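Local coordinates for protein peptidase, zinc-dependent (Methanocorpusculum labreanum, PDB 3LMC) that probably cleaves peptide bonds as a zinc-dependent metallopeptidase and also binds an iron ion at a separate four-cysteine site, at residues 6-11 against 36-41; 55-60 against 108-113; 90-95 against 116-121; 123-128 against 141-146. One frame throughout, in Å; residues are numbered along the deposited sequence.

Contact 1 of 4, residues 6-11 against 36-41; sequences FWDSRV and DGIFPL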
loop_
_atom_site.group_PDB
_atom_site.type_symbol
_atom_site.label_atom_id
_atom_site.label_comp_id
_atom_site.label_asym_id
_atom_site.label_seq_id
_atom_site.Cartn_x
_atom_site.Cartn_y
_atom_site.Cartn_z
ATOM N N PHE A 6 1.120 -4.651 -5.930
ATOM C CA PHE A 6 1.332 -6.071 -5.755
ATOM C C PHE A 6 0.227 -6.627 -4.866
ATOM O O PHE A 6 0.305 -6.557 -3.626
ATOM C CB PHE A 6 2.709 -6.402 -5.143
ATOM C CG PHE A 6 3.016 -7.891 -5.142
ATOM C CD1 PHE A 6 4.256 -8.367 -5.535
ATOM C CD2 PHE A 6 2.027 -8.819 -4.799
ATOM C CE1 PHE A 6 4.514 -9.739 -5.559
ATOM C CE2 PHE A 6 2.275 -10.187 -4.824
ATOM C CZ PHE A 6 3.516 -10.647 -5.205
ATOM N N TRP A 7 -0.775 -7.215 -5.513
ATOM C CA TRP A 7 -1.984 -7.701 -4.847
ATOM C C TRP A 7 -1.847 -9.190 -4.466
ATOM O O TRP A 7 -1.931 -10.064 -5.331
ATOM C CB TRP A 7 -3.189 -7.491 -5.779
ATOM C CG TRP A 7 -4.526 -7.856 -5.166
ATOM C CD1 TRP A 7 -5.085 -9.102 -5.083
ATOM C CD2 TRP A 7 -5.454 -6.954 -4.557
ATOM N NE1 TRP A 7 -6.311 -9.026 -4.456
ATOM C CE2 TRP A 7 -6.557 -7.711 -4.126
ATOM C CE3 TRP A 7 -5.454 -5.574 -4.330
ATOM C CZ2 TRP A 7 -7.655 -7.136 -3.479
ATOM C CZ3 TRP A 7 -6.553 -5.002 -3.681
ATOM C CH2 TRP A 7 -7.631 -5.783 -3.267
ATOM N N ASP A 8 -1.615 -9.469 -3.183
ATOM C CA ASP A 8 -1.512 -10.847 -2.698
ATOM C C ASP A 8 -2.832 -11.566 -2.974
ATOM O O ASP A 8 -3.880 -11.162 -2.473
ATOM C CB ASP A 8 -1.194 -10.856 -1.197
ATOM C CG ASP A 8 -0.886 -12.244 -0.664
ATOM O OD1 ASP A 8 -1.758 -13.135 -0.762
ATOM O OD2 ASP A 8 0.222 -12.445 -0.111
ATOM N N SER A 9 -2.786 -12.628 -3.771
ATOM C CA SER A 9 -4.012 -13.225 -4.294
ATOM C C SER A 9 -4.877 -13.880 -3.216
ATOM O O SER A 9 -5.992 -14.307 -3.499
ATOM C CB SER A 9 -3.692 -14.219 -5.417
ATOM O OG SER A 9 -2.748 -15.165 -4.970
ATOM N N ARG A 10 -4.384 -13.954 -1.981
ATOM C CA ARG A 10 -5.239 -14.427 -0.892
ATOM C C ARG A 10 -6.279 -13.370 -0.528
ATOM O O ARG A 10 -7.248 -13.666 0.146
ATOM C CB ARG A 10 -4.428 -14.846 0.341
ATOM C CG ARG A 10 -3.537 -16.094 0.124
ATOM C CD ARG A 10 -2.505 -16.290 1.253
ATOM N NE ARG A 10 -1.451 -15.262 1.270
ATOM C CZ ARG A 10 -0.491 -15.202 2.192
ATOM N NH1 ARG A 10 -0.454 -16.094 3.169
ATOM N NH2 ARG A 10 0.424 -14.249 2.154
ATOM N N VAL A 11 -6.068 -12.132 -0.967
ATOM C CA VAL A 11 -7.082 -11.095 -0.805
ATOM C C VAL A 11 -7.963 -11.198 -2.047
ATOM O O VAL A 11 -7.433 -11.246 -3.151
ATOM C CB VAL A 11 -6.432 -9.690 -0.730
ATOM C CG1 VAL A 11 -7.476 -8.630 -0.533
ATOM C CG2 VAL A 11 -5.395 -9.646 0.400
ATOM N N ASP A 36 -1.458 -12.235 -9.330
ATOM C CA ASP A 36 -1.393 -13.671 -9.566
ATOM C C ASP A 36 -0.272 -14.297 -8.752
ATOM O O ASP A 36 0.617 -14.930 -9.312
ATOM C CB ASP A 36 -1.202 -13.980 -11.058
ATOM C CG ASP A 36 0.102 -13.422 -11.622
ATOM O OD1 ASP A 36 0.667 -12.483 -11.022
ATOM O OD2 ASP A 36 0.557 -13.927 -12.675
ATOM N N GLY A 37 -0.303 -14.115 -7.436
ATOM C CA GLY A 37 0.734 -14.686 -6.586
ATOM C C GLY A 37 0.603 -14.222 -5.160
ATOM O O GLY A 37 -0.038 -13.209 -4.907
ATOM N N ILE A 38 1.182 -14.963 -4.222
ATOM C CA ILE A 38 1.214 -14.508 -2.837
ATOM C C ILE A 38 2.583 -13.919 -2.490
ATOM O O ILE A 38 3.580 -14.212 -3.155
ATOM C CB ILE A 38 0.883 -15.645 -1.845
ATOM C CG1 ILE A 38 1.967 -16.723 -1.881
ATOM C CG2 ILE A 38 -0.513 -16.212 -2.121
ATOM C CD1 ILE A 38 2.201 -17.393 -0.535
ATOM N N PHE A 39 2.632 -13.072 -1.464
ATOM C CA PHE A 39 3.916 -12.603 -0.951
ATOM C C PHE A 39 4.081 -13.095 0.482
ATOM O O PHE A 39 3.592 -12.468 1.417
ATOM C CB PHE A 39 4.024 -11.071 -1.014
ATOM C CG PHE A 39 5.430 -10.546 -0.800
ATOM C CD1 PHE A 39 5.854 -10.131 0.451
ATOM C CD2 PHE A 39 6.324 -10.482 -1.849
ATOM C CE1 PHE A 39 7.158 -9.652 0.642
ATOM C CE2 PHE A 39 7.614 -10.019 -1.665
ATOM C CZ PHE A 39 8.029 -9.606 -0.418
ATOM N N PRO A 40 4.760 -14.238 0.658
ATOM C CA PRO A 40 4.833 -14.784 2.013
ATOM C C PRO A 40 5.491 -13.762 2.917
ATOM O O PRO A 40 6.525 -13.197 2.561
ATOM C CB PRO A 40 5.706 -16.032 1.841
ATOM C CG PRO A 40 5.521 -16.413 0.387
ATOM C CD PRO A 40 5.449 -15.094 -0.323
ATOM N N LEU A 41 4.872 -13.503 4.060
ATOM C CA LEU A 41 5.322 -12.454 4.950
ATOM C C LEU A 41 6.527 -12.881 5.808
ATOM O O LEU A 41 6.887 -14.049 5.867
ATOM C CB LEU A 41 4.133 -11.985 5.807
ATOM C CG LEU A 41 3.009 -11.359 4.960
ATOM C CD1 LEU A 41 1.777 -10.993 5.796
ATOM C CD2 LEU A 41 3.553 -10.132 4.227
HETATM O O HOH W 1 1.495 -10.614 1.571
#

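Contact 2 of 4, residues 55-60 against 108-113; sequences KVLLKL and FGLAYP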
loop_
_atom_site.group_PDB
_atom_site.type_symbol
_atom_site.label_atom_id
_atom_site.label_comp_id
_atom_site.label_asym_id
_atom_site.label_seq_id
_atom_site.Cartn_x
_atom_site.Cartn_y
_atom_site.Cartn_z
ATOM N N LYS A 55 10.027 -5.405 8.509
ATOM C CA LYS A 55 10.685 -6.548 7.882
ATOM C C LYS A 55 10.097 -6.917 6.533
ATOM O O LYS A 55 10.835 -7.237 5.597
ATOM C CB LYS A 55 10.675 -7.756 8.810
ATOM C CG LYS A 55 11.738 -7.662 9.885
ATOM C CD LYS A 55 11.781 -8.898 10.748
ATOM C CE LYS A 55 12.847 -8.743 11.819
ATOM N NZ LYS A 55 12.899 -9.937 12.684
ATOM N N VAL A 56 8.771 -6.869 6.425
ATOM C CA VAL A 56 8.126 -7.176 5.150
ATOM C C VAL A 56 8.566 -6.150 4.097
ATOM O O VAL A 56 8.835 -6.502 2.955
ATOM C CB VAL A 56 6.581 -7.206 5.266
ATOM C CG1 VAL A 56 5.945 -7.545 3.916
ATOM C CG2 VAL A 56 6.122 -8.228 6.350
ATOM N N LEU A 57 8.673 -4.883 4.484
ATOM C CA LEU A 57 9.022 -3.851 3.519
ATOM C C LEU A 57 10.455 -4.032 2.984
ATOM O O LEU A 57 10.711 -3.854 1.788
ATOM C CB LEU A 57 8.799 -2.458 4.115
ATOM C CG LEU A 57 7.343 -2.060 4.383
ATOM C CD1 LEU A 57 7.277 -0.739 5.128
ATOM C CD2 LEU A 57 6.543 -1.961 3.079
ATOM N N LEU A 58 11.375 -4.409 3.868
ATOM C CA LEU A 58 12.761 -4.688 3.475
ATOM C C LEU A 58 12.804 -5.884 2.523
ATOM O O LEU A 58 13.522 -5.880 1.517
ATOM C CB LEU A 58 13.624 -4.984 4.715
ATOM C CG LEU A 58 13.732 -3.847 5.737
ATOM C CD1 LEU A 58 14.609 -4.234 6.927
ATOM C CD2 LEU A 58 14.284 -2.601 5.064
ATOM N N LYS A 59 12.036 -6.916 2.860
ATOM C CA LYS A 59 11.906 -8.088 2.007
ATOM C C LYS A 59 11.321 -7.719 0.634
ATOM O O LYS A 59 11.697 -8.306 -0.389
ATOM C CB LYS A 59 11.020 -9.128 2.691
ATOM C CG LYS A 59 10.987 -10.447 1.994
ATOM C CD LYS A 59 9.981 -11.395 2.662
ATOM C CE LYS A 59 10.040 -12.792 2.045
ATOM N NZ LYS A 59 9.152 -13.735 2.772
ATOM N N LEU A 60 10.407 -6.749 0.620
ATOM C CA LEU A 60 9.781 -6.296 -0.621
ATOM C C LEU A 60 10.803 -5.592 -1.528
ATOM O O LEU A 60 10.822 -5.791 -2.746
ATOM C CB LEU A 60 8.632 -5.339 -0.315
ATOM C CG LEU A 60 7.339 -5.523 -1.103
ATOM C CD1 LEU A 60 6.522 -4.236 -1.053
ATOM C CD2 LEU A 60 7.640 -5.922 -2.536
ATOM N N PHE A 108 -2.878 -0.157 9.716
ATOM C CA PHE A 108 -3.561 -0.548 8.480
ATOM C C PHE A 108 -2.529 -0.623 7.334
ATOM O O PHE A 108 -2.736 -1.301 6.332
ATOM C CB PHE A 108 -4.647 0.467 8.086
ATOM C CG PHE A 108 -5.752 0.649 9.107
ATOM C CD1 PHE A 108 -6.587 -0.396 9.447
ATOM C CD2 PHE A 108 -5.979 1.900 9.679
ATOM C CE1 PHE A 108 -7.625 -0.218 10.369
ATOM C CE2 PHE A 108 -7.000 2.088 10.600
ATOM C CZ PHE A 108 -7.829 1.026 10.942
ATOM N N GLY A 109 -1.426 0.093 7.477
ATOM C CA GLY A 109 -0.406 0.104 6.438
ATOM C C GLY A 109 0.850 0.816 6.893
ATOM O O GLY A 109 0.894 1.344 7.999
ATOM N N LEU A 110 1.871 0.854 6.037
ATOM C CA LEU A 110 3.133 1.469 6.396
ATOM C C LEU A 110 3.932 1.723 5.131
ATOM O O LEU A 110 3.754 1.025 4.135
ATOM C CB LEU A 110 3.919 0.541 7.317
ATOM C CG LEU A 110 5.109 1.140 8.052
ATOM C CD1 LEU A 110 4.618 2.212 9.011
ATOM C CD2 LEU A 110 5.843 0.064 8.808
ATOM N N ALA A 111 4.818 2.714 5.166
ATOM C CA ALA A 111 5.617 3.047 3.986
ATOM C C ALA A 111 7.073 3.170 4.384
ATOM O O ALA A 111 7.371 3.533 5.522
ATOM C CB ALA A 111 5.127 4.347 3.370
ATOM N N TYR A 112 7.970 2.837 3.454
ATOM C CA TYR A 112 9.407 3.006 3.642
ATOM C C TYR A 112 9.887 3.886 2.497
ATOM O O TYR A 112 10.378 3.387 1.482
ATOM C CB TYR A 112 10.119 1.659 3.593
ATOM C CG TYR A 112 11.510 1.646 4.212
ATOM C CD1 TYR A 112 11.878 0.654 5.116
ATOM C CD2 TYR A 112 12.445 2.626 3.903
ATOM C CE1 TYR A 112 13.140 0.626 5.690
ATOM C CE2 TYR A 112 13.717 2.614 4.475
ATOM C CZ TYR A 112 14.057 1.605 5.366
ATOM O OH TYR A 112 15.308 1.576 5.944
ATOM N N PRO A 113 9.729 5.205 2.649
ATOM C CA PRO A 113 9.926 6.140 1.539
ATOM C C PRO A 113 11.292 5.988 0.890
ATOM O O PRO A 113 11.417 6.086 -0.338
ATOM C CB PRO A 113 9.806 7.510 2.213
ATOM C CG PRO A 113 8.916 7.263 3.398
ATOM C CD PRO A 113 9.337 5.891 3.889
#

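Contact 3 of 4, residues 90-95 against 116-121; sequences KILLVT and GVAIVS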
loop_
_atom_site.group_PDB
_atom_site.type_symbol
_atom_site.label_atom_id
_atom_site.label_comp_id
_atom_site.label_asym_id
_atom_site.label_seq_id
_atom_site.Cartn_x
_atom_site.Cartn_y
_atom_site.Cartn_z
ATOM N N LYS A 90 7.978 2.048 -7.672
ATOM C CA LYS A 90 7.372 2.043 -6.356
ATOM C C LYS A 90 6.443 0.852 -6.286
ATOM O O LYS A 90 5.734 0.568 -7.247
ATOM C CB LYS A 90 6.564 3.319 -6.148
ATOM C CG LYS A 90 7.351 4.611 -6.380
ATOM C CD LYS A 90 8.652 4.641 -5.605
ATOM C CE LYS A 90 9.342 6.038 -5.741
ATOM N NZ LYS A 90 10.645 6.057 -5.001
ATOM N N ILE A 91 6.440 0.153 -5.158
ATOM C CA ILE A 91 5.518 -0.961 -4.973
ATOM C C ILE A 91 4.626 -0.779 -3.754
ATOM O O ILE A 91 5.109 -0.454 -2.671
ATOM C CB ILE A 91 6.283 -2.277 -4.824
ATOM C CG1 ILE A 91 7.054 -2.568 -6.116
ATOM C CG2 ILE A 91 5.338 -3.423 -4.420
ATOM C CD1 ILE A 91 8.067 -3.701 -5.987
ATOM N N LEU A 92 3.328 -1.000 -3.943
ATOM C CA LEU A 92 2.388 -1.129 -2.833
ATOM C C LEU A 92 1.951 -2.592 -2.744
ATOM O O LEU A 92 1.305 -3.115 -3.659
ATOM C CB LEU A 92 1.157 -0.236 -3.048
ATOM C CG LEU A 92 -0.004 -0.429 -2.049
ATOM C CD1 LEU A 92 0.464 -0.208 -0.618
ATOM C CD2 LEU A 92 -1.229 0.463 -2.357
ATOM N N LEU A 93 2.304 -3.247 -1.640
ATOM C CA LEU A 93 1.891 -4.627 -1.378
ATOM C C LEU A 93 0.542 -4.621 -0.631
ATOM O O LEU A 93 0.374 -3.924 0.373
ATOM C CB LEU A 93 2.953 -5.327 -0.523
ATOM C CG LEU A 93 3.145 -6.850 -0.483
ATOM C CD1 LEU A 93 3.426 -7.333 0.942
ATOM C CD2 LEU A 93 2.004 -7.609 -1.105
ATOM N N VAL A 94 -0.418 -5.385 -1.136
ATOM C CA VAL A 94 -1.707 -5.567 -0.454
ATOM C C VAL A 94 -1.687 -6.975 0.108
ATOM O O VAL A 94 -1.685 -7.941 -0.651
ATOM C CB VAL A 94 -2.877 -5.418 -1.429
ATOM C CG1 VAL A 94 -4.199 -5.758 -0.745
ATOM C CG2 VAL A 94 -2.912 -4.004 -1.985
ATOM N N THR A 95 -1.639 -7.091 1.434
ATOM C CA THR A 95 -1.385 -8.374 2.088
ATOM C C THR A 95 -2.509 -8.751 3.054
ATOM O O THR A 95 -3.113 -7.877 3.677
ATOM C CB THR A 95 -0.072 -8.315 2.894
ATOM O OG1 THR A 95 0.109 -9.544 3.622
ATOM C CG2 THR A 95 -0.131 -7.168 3.893
ATOM N N GLY A 116 11.165 3.175 -1.583
ATOM C CA GLY A 116 10.041 3.140 -2.503
ATOM C C GLY A 116 9.185 1.885 -2.374
ATOM O O GLY A 116 8.741 1.328 -3.378
ATOM N N VAL A 117 8.954 1.424 -1.145
ATOM C CA VAL A 117 8.029 0.304 -0.920
ATOM C C VAL A 117 7.022 0.643 0.164
ATOM O O VAL A 117 7.365 1.293 1.152
ATOM C CB VAL A 117 8.753 -0.991 -0.492
ATOM C CG1 VAL A 117 9.545 -1.596 -1.671
ATOM C CG2 VAL A 117 9.660 -0.723 0.739
ATOM N N ALA A 118 5.786 0.187 -0.014
ATOM C CA ALA A 118 4.734 0.431 0.960
ATOM C C ALA A 118 3.851 -0.803 1.074
ATOM O O ALA A 118 3.933 -1.723 0.250
ATOM C CB ALA A 118 3.905 1.651 0.563
ATOM N N ILE A 119 3.003 -0.827 2.097
ATOM C CA ILE A 119 2.161 -1.989 2.340
ATOM C C ILE A 119 0.819 -1.569 2.923
ATOM O O ILE A 119 0.754 -0.614 3.703
ATOM C CB ILE A 119 2.864 -2.997 3.304
ATOM C CG1 ILE A 119 2.113 -4.328 3.372
ATOM C CG2 ILE A 119 3.001 -2.411 4.699
ATOM C CD1 ILE A 119 2.934 -5.464 4.074
ATOM N N VAL A 120 -0.249 -2.259 2.526
ATOM C CA VAL A 120 -1.541 -2.097 3.188
ATOM C C VAL A 120 -2.130 -3.470 3.491
ATOM O O VAL A 120 -1.973 -4.413 2.703
ATOM C CB VAL A 120 -2.539 -1.271 2.363
ATOM C CG1 VAL A 120 -2.596 -1.759 0.920
ATOM C CG2 VAL A 120 -3.934 -1.346 3.004
ATOM N N SER A 121 -2.783 -3.594 4.644
ATOM C CA SER A 121 -3.391 -4.859 5.015
ATOM C C SER A 121 -4.897 -4.695 5.143
ATOM O O SER A 121 -5.367 -3.895 5.956
ATOM C CB SER A 121 -2.854 -5.350 6.347
ATOM O OG SER A 121 -3.741 -6.336 6.858
#

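Contact 4 of 4, residues 123-128 against 141-146; sequences HRLQNE and DRIVKE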
loop_
_atom_site.group_PDB
_atom_site.type_symbol
_atom_site.label_atom_id
_atom_site.label_comp_id
_atom_site.label_asym_id
_atom_site.label_seq_id
_atom_site.Cartn_x
_atom_site.Cartn_y
_atom_site.Cartn_z
ATOM N N HIS A 123 -6.738 -6.678 6.520
ATOM C CA HIS A 123 -7.200 -7.509 7.643
ATOM C C HIS A 123 -8.165 -6.781 8.569
ATOM O O HIS A 123 -9.147 -7.358 9.013
ATOM C CB HIS A 123 -6.039 -8.066 8.459
ATOM C CG HIS A 123 -6.451 -9.141 9.422
ATOM N ND1 HIS A 123 -6.540 -8.932 10.782
ATOM C CD2 HIS A 123 -6.829 -10.426 9.214
ATOM C CE1 HIS A 123 -6.922 -10.048 11.375
ATOM N NE2 HIS A 123 -7.110 -10.970 10.447
ATOM N N ARG A 124 -7.881 -5.516 8.870
ATOM C CA ARG A 124 -8.773 -4.721 9.707
ATOM C C ARG A 124 -9.642 -3.734 8.928
ATOM O O ARG A 124 -10.353 -2.915 9.528
ATOM C CB ARG A 124 -7.969 -3.992 10.774
ATOM C CG ARG A 124 -7.344 -4.963 11.781
ATOM C CD ARG A 124 -6.568 -4.234 12.851
ATOM N NE ARG A 124 -5.751 -5.150 13.636
ATOM C CZ ARG A 124 -5.802 -5.268 14.955
ATOM N NH1 ARG A 124 -6.650 -4.533 15.664
ATOM N NH2 ARG A 124 -4.986 -6.109 15.572
ATOM N N LEU A 125 -9.577 -3.812 7.600
ATOM C CA LEU A 125 -10.394 -2.974 6.722
ATOM C C LEU A 125 -11.671 -3.697 6.319
ATOM O O LEU A 125 -12.709 -3.069 6.099
ATOM C CB LEU A 125 -9.603 -2.576 5.465
ATOM C CG LEU A 125 -8.270 -1.881 5.748
ATOM C CD1 LEU A 125 -7.556 -1.400 4.454
ATOM C CD2 LEU A 125 -8.486 -0.710 6.715
ATOM N N GLN A 126 -11.585 -5.023 6.232
ATOM C CA GLN A 126 -12.724 -5.861 5.908
ATOM C C GLN A 126 -13.827 -5.767 6.976
ATOM O O GLN A 126 -13.553 -5.818 8.181
ATOM C CB GLN A 126 -12.261 -7.320 5.730
ATOM C CG GLN A 126 -11.586 -7.912 6.963
ATOM C CD GLN A 126 -11.288 -9.401 6.818
ATOM O OE1 GLN A 126 -11.816 -10.076 5.921
ATOM N NE2 GLN A 126 -10.443 -9.923 7.707
ATOM N N ASN A 127 -15.068 -5.609 6.533
ATOM C CA ASN A 127 -16.216 -5.698 7.438
ATOM C C ASN A 127 -16.149 -6.944 8.340
ATOM O O ASN A 127 -16.475 -6.887 9.524
ATOM C CB ASN A 127 -17.525 -5.750 6.636
ATOM C CG ASN A 127 -18.169 -4.383 6.436
ATOM O OD1 ASN A 127 -17.580 -3.343 6.729
ATOM N ND2 ASN A 127 -19.404 -4.389 5.932
ATOM N N GLU A 128 -15.754 -8.078 7.773
ATOM C CA GLU A 128 -15.757 -9.334 8.518
ATOM C C GLU A 128 -14.922 -9.304 9.800
ATOM O O GLU A 128 -15.234 -10.013 10.752
ATOM C CB GLU A 128 -15.307 -10.494 7.640
ATOM C CG GLU A 128 -16.264 -10.797 6.493
ATOM C CD GLU A 128 -15.887 -10.048 5.223
ATOM O OE1 GLU A 128 -15.418 -8.892 5.317
ATOM O OE2 GLU A 128 -16.049 -10.623 4.127
ATOM N N ASP A 141 -13.138 0.917 -1.140
ATOM C CA ASP A 141 -12.998 2.285 -0.642
ATOM C C ASP A 141 -11.832 2.384 0.320
ATOM O O ASP A 141 -11.009 3.293 0.219
ATOM C CB ASP A 141 -14.230 2.737 0.133
ATOM C CG ASP A 141 -15.438 2.951 -0.746
ATOM O OD1 ASP A 141 -15.282 3.089 -1.975
ATOM O OD2 ASP A 141 -16.552 2.981 -0.186
ATOM N N ARG A 142 -11.800 1.477 1.289
ATOM C CA ARG A 142 -10.809 1.552 2.358
ATOM C C ARG A 142 -9.393 1.290 1.867
ATOM O O ARG A 142 -8.473 2.052 2.193
ATOM C CB ARG A 142 -11.186 0.600 3.489
ATOM C CG ARG A 142 -12.463 1.026 4.189
ATOM C CD ARG A 142 -13.002 -0.098 5.094
ATOM N NE ARG A 142 -14.150 0.369 5.855
ATOM C CZ ARG A 142 -15.180 -0.399 6.210
ATOM N NH1 ARG A 142 -15.212 -1.686 5.873
ATOM N NH2 ARG A 142 -16.190 0.134 6.890
ATOM N N ILE A 143 -9.216 0.248 1.056
ATOM C CA ILE A 143 -7.886 -0.060 0.516
ATOM C C ILE A 143 -7.347 1.057 -0.365
ATOM O O ILE A 143 -6.156 1.338 -0.359
ATOM C CB ILE A 143 -7.876 -1.342 -0.321
ATOM C CG1 ILE A 143 -8.340 -2.528 0.528
ATOM C CG2 ILE A 143 -6.465 -1.594 -0.900
ATOM C CD1 ILE A 143 -8.351 -3.849 -0.224
ATOM N N VAL A 144 -8.223 1.676 -1.148
ATOM C CA VAL A 144 -7.809 2.756 -2.023
ATOM C C VAL A 144 -7.311 3.933 -1.198
ATOM O O VAL A 144 -6.272 4.521 -1.497
ATOM C CB VAL A 144 -8.984 3.257 -2.866
ATOM C CG1 VAL A 144 -8.616 4.587 -3.553
ATOM C CG2 VAL A 144 -9.407 2.192 -3.876
ATOM N N LYS A 145 -8.079 4.278 -0.167
ATOM C CA LYS A 145 -7.784 5.425 0.671
ATOM C C LYS A 145 -6.491 5.256 1.469
ATOM O O LYS A 145 -5.695 6.190 1.591
ATOM C CB LYS A 145 -8.937 5.648 1.635
ATOM C CG LYS A 145 -10.210 6.209 1.011
ATOM C CD LYS A 145 -11.331 6.102 2.046
ATOM C CE LYS A 145 -12.608 6.733 1.560
ATOM N NZ LYS A 145 -13.555 6.832 2.708
ATOM N N GLU A 146 -6.275 4.063 2.010
ATOM C CA GLU A 146 -5.090 3.818 2.831
ATOM C C GLU A 146 -3.910 3.480 1.931
ATOM O O GLU A 146 -2.763 3.787 2.253
ATOM C CB GLU A 146 -5.343 2.719 3.863
ATOM C CG GLU A 146 -4.094 2.241 4.584
ATOM C CD GLU A 146 -3.544 3.259 5.573
ATOM O OE1 GLU A 146 -4.204 4.301 5.793
ATOM O OE2 GLU A 146 -2.456 3.010 6.138
#

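Contact 1 of 4, residues 6-11 against 36-41
Gly37 O meets Ser9 in the type I turn from Asp8 to Val11. Ser9 N donates to it at 3.0 Å, and Ser9 OG adds a weak bond to the same oxygen. That carbonyl also reaches the edge of the Phe6 ring, near its plane. Glycine suits the spot because its phi of 173° is one that other residues seldom adopt. Ile38 runs beside the Asp8 side chain, whose CG is anti to the backbone N (chi1 -172°). Its CG2 packs 3.6 Å from Arg10 NE, and its CD1 lies over one face of the guanidinium, an apolar cover for a flat charged group. At Phe39 the backbone N gives Asp8 OD2 a nearly straight bond of 2.8 Å, arriving from above the carboxylate plane. The Phe39 ring turns its edge to the face of Phe6, a T-shaped pair with centroids 5.8 Å apart, and a water joins Phe39 O to Asp8 OD2. Arg10 forms a side-on salt bridge with this carboxylate, NE to OD1 and NH2 to OD2, NH2 and Phe39 N coming from opposite faces; Arg10 N closes an Asx turn on OD1. An alanine at Asp8 would probably leave Phe39 N and the guanidinium without their acceptor and set the arginine free to swing. With so many donors converging, the carboxylate is likely to stay ionised and to tie the turn to the 36-41 loop.

Contact 2 of 4, residues 55-60 against 108-113
Leu57 and Tyr112 stand where helix 55-60 comes closest to strand 109-112, their CA atoms 6.9 Å apart. The two axes pass 9.0 Å from each other at a crossing angle of -49°, a helix laid on one face of a mixed sheet near its edge. This strand is the antiparallel edge strand and, as in other zinc peptidases of this clan, it probably borders the active-site cleft. Its residues divide accordingly. Leu110 and Tyr112 point toward the helix, whereas Ala111 points away from it, with its side chain about 4 Å from that of the zinc ligand His153, a place where a small methyl fits. Leu57 carries the helix side. Its CG is anti to the carbonyl carbon (chi1 -68°), and beyond it CD1 reaches the strand, 4.0 Å from Leu110 CD2 and equally far from Tyr112 CB. The same methyl lies against the backbone between Ala111 and Tyr112, so this single methyl fits between the Leu110 and Tyr112 side chains. Leu57 also touches Val117 and Ile119 of the next strand, which carries this apolar layer inward. Leu58 works nearer the surface, where a tyrosine can offer ring carbons to the helix while keeping a polar hydroxyl. The two side chains cross obliquely, and Leu58 CD2 comes 3.5 Å from Tyr112 CE1.

Contact 3 of 4, residues 90-95 against 116-121
Ile91 bonds to both Gly116 and Ala118 at the start of the hydrogen-bond ladder between parallel strands 90-94 and 117-120. Ile91 N donates to Gly116 O, and Ile91 O accepts from Ala118 N at 2.8 Å. Leu93 then repeats the pattern, its N bonding almost straight (175°) to Ala118 O and its O accepting from Val120 N, before Thr95 N ends the ladder on Val120 O. On one face Leu92 CD1 sits 3.8 Å from Val120 CG1, and Val94 CG2 packs on the same methyl. On the other, Leu93 CD1 meets Ile119 CD1 at 3.7 Å. Thr95, with OG1 anti to the backbone N (chi1 175°), presses CG2 on that methyl at 3.5 Å. Gly116 belongs to a G1 beta bulge facing Tyr112. Its positive phi favours glycine, and Lys90 CD lies 3.7 Å from its CA, where a side chain would collide; Lys90 NZ goes on to bond His86 O. Further out, helix 53-66 backs the Ile91 and Leu93 face. Helix 136-154 backs the Leu92 and Val94 face, where the small Ala118 lets Glu150 and Leu154 come close. With its central backbone groups paired and aliphatic side chains on both faces, this strand pair suits a water-poor core.

Contact 4 of 4, residues 123-128 against 141-146
Leu125, and Asn127 at the start of a short 3-10 segment, lie in the connection that leads to helix 136-154, the helix bearing the HExxH zinc-binding pattern, and both meet Arg142 about two helical turns before the zinc ligand His149. The Arg142 side chain is extended from CG to NE, chi2 and chi3 both close to 180°, and so spans the gap to the loop. Its NH1 gives Asn127 OD1 a straight bond of 3.0 Å, with the oxygen in the guanidinium plane and the donor above the plane of the amide carbonyl. The same NH1 makes a weak, bent bond to Leu125 O at 2.9 Å. Arginine suits this place because it has donors left over: NH2 forms a salt bridge with Asp177. Asparagine likewise serves two partners, its ND2 bonding to Tyr133 O. A leucine in place of Arg142 would probably leave Asn127 OD1 and the charge of Asp177 without their mate. Nearer the helix backbone the contact turns apolar, as the buried Leu125 settles against the helix and also touches Leu173 and Leu176 of helix 173-178. Its CB lies 4.1 Å from Arg142 CB, and its CD1 lies 4.2 Å from Ile143 CG1.

In the fold
Contact 3 is the centre of the sheet to which contacts 1 and 2 attach. Strand 3-7 of contact 1 joins it through Phe6 N to Leu92 O at 2.7 Å, and the edge strand of contact 2 through Tyr112 N to Val117 O at 2.8 Å. Contacts 1 and 2 also meet directly, Lys59 NZ lying 2.7 Å from Pro40 O. Contact 4 packs on the face that carries Leu92, Ala118 and Val120, with Leu125 CD1 3.9 Å from Val120 CG2. The zinc, held by His149, His153 and His159, lies about 6 Å from the Ala111 side chain, 9 Å from that of Ala118 and 13 Å from that of Leu125, while contact 1 is remote from it.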